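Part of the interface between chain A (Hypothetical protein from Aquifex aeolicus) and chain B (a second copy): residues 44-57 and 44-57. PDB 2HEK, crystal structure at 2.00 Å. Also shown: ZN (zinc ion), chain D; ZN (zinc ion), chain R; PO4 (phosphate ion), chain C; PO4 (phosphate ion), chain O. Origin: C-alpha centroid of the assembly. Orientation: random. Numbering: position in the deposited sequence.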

# COMPACT_ATOMS: atom_id res chain seq x y z
N PHE A 44 -19.92 -6.31 -7.73
CA PHE A 44 -18.49 -5.90 -7.51
C PHE A 44 -17.71 -6.47 -8.69
O PHE A 44 -17.34 -7.64 -8.65
CB PHE A 44 -17.93 -6.49 -6.19
CG PHE A 44 -18.57 -5.91 -4.96
CD1 PHE A 44 -19.75 -6.48 -4.43
CD2 PHE A 44 -18.04 -4.76 -4.36
CE1 PHE A 44 -20.39 -5.89 -3.30
CE2 PHE A 44 -18.68 -4.17 -3.22
CZ PHE A 44 -19.83 -4.75 -2.70
N PRO A 45 -17.55 -5.69 -9.77
CA PRO A 45 -17.13 -6.29 -11.05
C PRO A 45 -15.81 -7.05 -11.02
O PRO A 45 -15.65 -8.03 -11.76
CB PRO A 45 -17.05 -5.06 -12.00
CG PRO A 45 -18.11 -4.14 -11.44
CD PRO A 45 -17.87 -4.25 -9.94
N SER A 46 -14.90 -6.65 -10.14
CA SER A 46 -13.55 -7.26 -10.09
C SER A 46 -13.50 -8.53 -9.21
O SER A 46 -12.43 -9.13 -9.07
CB SER A 46 -12.56 -6.21 -9.61
OG SER A 46 -12.35 -5.20 -10.62
N ALA A 47 -14.65 -8.97 -8.67
CA ALA A 47 -14.73 -10.21 -7.83
C ALA A 47 -14.63 -11.45 -8.69
O ALA A 47 -15.53 -12.31 -8.65
CB ALA A 47 -16.05 -10.26 -6.99
N GLN A 48 -13.53 -11.59 -9.41
CA GLN A 48 -13.37 -12.69 -10.38
C GLN A 48 -12.52 -13.83 -9.83
O GLN A 48 -12.31 -14.82 -10.52
CB GLN A 48 -12.70 -12.14 -11.66
CG GLN A 48 -13.49 -11.02 -12.35
CD GLN A 48 -14.70 -11.57 -13.03
OE1 GLN A 48 -15.66 -10.87 -13.24
NE2 GLN A 48 -14.67 -12.83 -13.37
N HIS A 49 -12.00 -13.69 -8.61
CA HIS A 49 -11.09 -14.70 -8.05
C HIS A 49 -11.83 -16.04 -7.85
O HIS A 49 -13.08 -16.06 -7.64
CB HIS A 49 -10.51 -14.23 -6.71
CG HIS A 49 -11.54 -13.65 -5.78
ND1 HIS A 49 -11.70 -14.07 -4.47
CD2 HIS A 49 -12.45 -12.67 -5.97
CE1 HIS A 49 -12.66 -13.37 -3.90
NE2 HIS A 49 -13.16 -12.53 -4.80
N THR A 50 -11.07 -17.14 -7.97
CA THR A 50 -11.68 -18.47 -7.91
C THR A 50 -11.24 -19.28 -6.70
O THR A 50 -10.31 -18.87 -5.97
CB THR A 50 -11.39 -19.29 -9.18
OG1 THR A 50 -10.07 -19.81 -9.10
CG2 THR A 50 -11.48 -18.44 -10.43
N ARG A 51 -11.93 -20.41 -6.47
CA ARG A 51 -11.60 -21.31 -5.34
C ARG A 51 -10.20 -21.90 -5.45
O ARG A 51 -9.56 -22.25 -4.43
CB ARG A 51 -12.68 -22.41 -5.23
CG ARG A 51 -13.97 -21.76 -4.73
CD ARG A 51 -14.85 -22.69 -3.93
NE ARG A 51 -15.97 -21.90 -3.40
CZ ARG A 51 -15.97 -21.23 -2.25
NH1 ARG A 51 -14.94 -21.24 -1.41
NH2 ARG A 51 -17.05 -20.53 -1.93
N PHE A 52 -9.69 -21.95 -6.68
CA PHE A 52 -8.31 -22.44 -6.97
C PHE A 52 -7.29 -21.56 -6.27
O PHE A 52 -6.48 -22.04 -5.46
CB PHE A 52 -8.07 -22.49 -8.48
CG PHE A 52 -6.71 -23.03 -8.89
CD1 PHE A 52 -6.57 -24.37 -9.24
CD2 PHE A 52 -5.61 -22.19 -9.02
CE1 PHE A 52 -5.34 -24.88 -9.67
CE2 PHE A 52 -4.35 -22.67 -9.41
CZ PHE A 52 -4.22 -24.06 -9.73
N GLU A 53 -7.33 -20.26 -6.53
CA GLU A 53 -6.35 -19.39 -5.88
C GLU A 53 -6.55 -19.31 -4.39
O GLU A 53 -5.57 -19.22 -3.63
CB GLU A 53 -6.38 -17.96 -6.45
CG GLU A 53 -6.22 -17.88 -7.98
CD GLU A 53 -7.55 -17.89 -8.72
OE1 GLU A 53 -8.31 -16.88 -8.64
OE2 GLU A 53 -7.82 -18.91 -9.40
N HIS A 54 -7.82 -19.26 -3.96
CA HIS A 54 -8.15 -19.30 -2.52
C HIS A 54 -7.50 -20.54 -1.84
O HIS A 54 -6.87 -20.43 -0.79
CB HIS A 54 -9.68 -19.31 -2.31
CG HIS A 54 -10.08 -19.55 -0.89
ND1 HIS A 54 -9.61 -18.79 0.16
CD2 HIS A 54 -10.93 -20.47 -0.34
CE1 HIS A 54 -10.13 -19.24 1.29
NE2 HIS A 54 -10.93 -20.26 1.01
N SER A 55 -7.63 -21.71 -2.46
CA SER A 55 -7.05 -22.95 -1.87
C SER A 55 -5.52 -22.89 -1.74
O SER A 55 -4.99 -23.35 -0.73
CB SER A 55 -7.45 -24.19 -2.69
OG SER A 55 -8.86 -24.35 -2.67
N LEU A 56 -4.84 -22.28 -2.72
CA LEU A 56 -3.37 -22.06 -2.64
C LEU A 56 -3.06 -21.11 -1.51
O LEU A 56 -2.09 -21.29 -0.79
CB LEU A 56 -2.84 -21.46 -3.97
CG LEU A 56 -2.88 -22.30 -5.25
CD1 LEU A 56 -2.12 -21.64 -6.41
CD2 LEU A 56 -2.25 -23.63 -4.97
N GLY A 57 -3.90 -20.10 -1.35
CA GLY A 57 -3.75 -19.13 -0.26
C GLY A 57 -3.96 -19.77 1.10
O GLY A 57 -3.23 -19.50 2.05
N PHE B 44 -0.17 -17.27 -14.13
CA PHE B 44 -0.40 -16.31 -13.01
C PHE B 44 -1.83 -16.55 -12.55
O PHE B 44 -2.75 -16.06 -13.20
CB PHE B 44 -0.30 -14.88 -13.55
CG PHE B 44 1.08 -14.50 -14.00
CD1 PHE B 44 1.46 -14.68 -15.34
CD2 PHE B 44 1.97 -13.92 -13.10
CE1 PHE B 44 2.77 -14.34 -15.76
CE2 PHE B 44 3.28 -13.57 -13.51
CZ PHE B 44 3.67 -13.80 -14.83
N PRO B 45 -2.04 -17.39 -11.52
CA PRO B 45 -3.40 -17.88 -11.28
C PRO B 45 -4.46 -16.83 -10.95
O PRO B 45 -5.63 -17.07 -11.21
CB PRO B 45 -3.25 -18.86 -10.11
CG PRO B 45 -1.78 -19.26 -10.13
CD PRO B 45 -1.05 -18.01 -10.61
N SER B 46 -4.05 -15.68 -10.40
CA SER B 46 -5.01 -14.60 -10.06
C SER B 46 -5.36 -13.69 -11.25
O SER B 46 -6.13 -12.75 -11.10
CB SER B 46 -4.49 -13.78 -8.90
OG SER B 46 -4.50 -14.57 -7.71
N ALA B 47 -4.85 -14.01 -12.44
CA ALA B 47 -5.14 -13.14 -13.64
C ALA B 47 -6.52 -13.44 -14.22
O ALA B 47 -6.65 -13.90 -15.35
CB ALA B 47 -4.03 -13.27 -14.72
N GLN B 48 -7.55 -13.16 -13.42
CA GLN B 48 -8.96 -13.51 -13.72
C GLN B 48 -9.79 -12.32 -14.17
O GLN B 48 -10.99 -12.47 -14.52
CB GLN B 48 -9.63 -14.11 -12.45
CG GLN B 48 -8.93 -15.37 -11.90
CD GLN B 48 -9.19 -16.62 -12.73
OE1 GLN B 48 -8.37 -17.55 -12.74
NE2 GLN B 48 -10.32 -16.64 -13.42
N HIS B 49 -9.17 -11.14 -14.15
CA HIS B 49 -9.87 -9.90 -14.55
C HIS B 49 -10.31 -9.94 -16.03
O HIS B 49 -9.66 -10.58 -16.87
CB HIS B 49 -9.00 -8.68 -14.27
CG HIS B 49 -7.64 -8.73 -14.92
ND1 HIS B 49 -6.70 -9.71 -14.64
CD2 HIS B 49 -7.04 -7.87 -15.80
CE1 HIS B 49 -5.59 -9.46 -15.32
NE2 HIS B 49 -5.77 -8.35 -16.04
N THR B 50 -11.44 -9.29 -16.34
CA THR B 50 -12.02 -9.41 -17.65
C THR B 50 -12.03 -8.06 -18.38
O THR B 50 -11.75 -7.00 -17.77
CB THR B 50 -13.47 -9.95 -17.61
OG1 THR B 50 -14.33 -8.91 -17.16
CG2 THR B 50 -13.65 -11.16 -16.66
N ARG B 51 -12.35 -8.08 -19.68
CA ARG B 51 -12.43 -6.84 -20.47
C ARG B 51 -13.54 -5.90 -19.98
O ARG B 51 -13.50 -4.72 -20.25
CB ARG B 51 -12.58 -7.17 -21.96
CG ARG B 51 -11.41 -8.07 -22.46
CD ARG B 51 -10.91 -7.74 -23.84
NE ARG B 51 -9.54 -8.23 -24.00
CZ ARG B 51 -8.45 -7.48 -23.94
NH1 ARG B 51 -8.52 -6.15 -23.82
NH2 ARG B 51 -7.25 -8.06 -24.07
N PHE B 52 -14.54 -6.42 -19.27
CA PHE B 52 -15.63 -5.57 -18.72
C PHE B 52 -15.06 -4.56 -17.70
O PHE B 52 -15.30 -3.31 -17.79
CB PHE B 52 -16.67 -6.46 -18.08
CG PHE B 52 -17.84 -5.73 -17.46
CD1 PHE B 52 -19.07 -5.66 -18.13
CD2 PHE B 52 -17.75 -5.19 -16.17
CE1 PHE B 52 -20.18 -5.01 -17.56
CE2 PHE B 52 -18.86 -4.53 -15.57
CZ PHE B 52 -20.08 -4.44 -16.28
N GLU B 53 -14.33 -5.07 -16.73
CA GLU B 53 -13.71 -4.18 -15.70
C GLU B 53 -12.66 -3.28 -16.29
O GLU B 53 -12.57 -2.11 -15.90
CB GLU B 53 -13.07 -4.97 -14.58
CG GLU B 53 -14.03 -5.93 -13.88
CD GLU B 53 -13.84 -7.35 -14.39
OE1 GLU B 53 -12.74 -7.94 -14.11
OE2 GLU B 53 -14.76 -7.83 -15.08
N HIS B 54 -11.87 -3.79 -17.24
CA HIS B 54 -10.88 -2.94 -17.96
C HIS B 54 -11.58 -1.79 -18.67
O HIS B 54 -11.14 -0.64 -18.55
CB HIS B 54 -10.03 -3.75 -18.94
CG HIS B 54 -9.23 -2.92 -19.91
ND1 HIS B 54 -8.25 -2.01 -19.50
CD2 HIS B 54 -9.22 -2.89 -21.27
CE1 HIS B 54 -7.70 -1.46 -20.57
NE2 HIS B 54 -8.27 -1.97 -21.65
N SER B 55 -12.67 -2.07 -19.39
CA SER B 55 -13.44 -0.98 -20.06
C SER B 55 -14.01 0.10 -19.12
O SER B 55 -13.89 1.29 -19.40
CB SER B 55 -14.54 -1.56 -20.95
OG SER B 55 -13.95 -2.40 -21.92
N LEU B 56 -14.60 -0.31 -18.01
CA LEU B 56 -14.93 0.64 -16.93
C LEU B 56 -13.72 1.45 -16.48
O LEU B 56 -13.83 2.64 -16.25
CB LEU B 56 -15.49 -0.11 -15.69
CG LEU B 56 -16.99 -0.21 -15.46
CD1 LEU B 56 -17.77 -0.46 -16.70
CD2 LEU B 56 -17.37 -1.22 -14.33
N GLY B 57 -12.56 0.80 -16.33
CA GLY B 57 -11.35 1.51 -15.90
C GLY B 57 -10.90 2.52 -16.96
O GLY B 57 -10.46 3.63 -16.62
ZN ZN D . -12.38 -21.80 1.85
ZN ZN R . -8.12 -1.85 -23.76
P PO4 C . -14.96 -21.87 2.34
O1 PO4 C . -14.84 -23.30 1.86
O2 PO4 C . -14.16 -20.93 1.47
O3 PO4 C . -16.42 -21.46 2.31
O4 PO4 C . -14.54 -21.79 3.77
P PO4 O . -6.62 -3.16 -25.83
O1 PO4 O . -5.62 -4.28 -26.10
O2 PO4 O . -5.88 -1.88 -26.12
O3 PO4 O . -7.76 -3.35 -26.80
O4 PO4 O . -7.05 -3.27 -24.39
O HOH W 1 -17.21 -8.29 -13.92
O HOH W 2 -10.76 -6.11 -12.63
O HOH W 3 -6.51 -19.63 -11.62
O HOH W 4 -10.69 -23.36 1.84
O HOH W 5 -10.00 -0.80 -23.86

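No direct hydrogen bond joins these two stretches; packing and water do the work, in an antiparallel register that pairs Gln48(A) with Gln48(B), Pro45(A) with Glu53(B) and Glu53(A) with Pro45(B), burying 530 Å² in all.

The apolar part is built on proline. Pro45(A) CB lies 4.0 Å from Phe52(B) CE2, meeting the ring at its edge, while Pro45(A) CG lies 4.2 Å from Leu56(B) CD2. The reciprocal contact places Phe52(A) CE2 4.0 Å from Pro45(B) CB. Proline suits the second position of the type I turn, and its compact ring packs against Phe52(B) and Leu56(B) on the partner's helix. At the centre the two glutamines pack through their aliphatic parts, Gln48(A) CB 3.7 Å from Gln48(B) CB, with Gln48(A) CB only 3.3 Å from Gln48(B) O.

The polar part is organised within each chain. Thr50(A) N and OG1 donate to Glu53(A) OE1 (2.9 Å) and OE2 (a very short 2.4 Å), folding the carboxylate back over the helix start, which Thr50(A) OG1 also caps through a weak bond from Phe52(A) N (3.3 Å).

Water spans the gap. Pro45(A) O and Glu53(B) OE2 are both acceptors, 3.4 Å apart, and water 1 lies 2.7 Å from each, placed to donate to either; water 3 stands likewise 2.7 Å from Glu53(A) OE2 and from Pro45(B) O. The rule is that the buried acid is held by its own chain, and water bridges it to the partner.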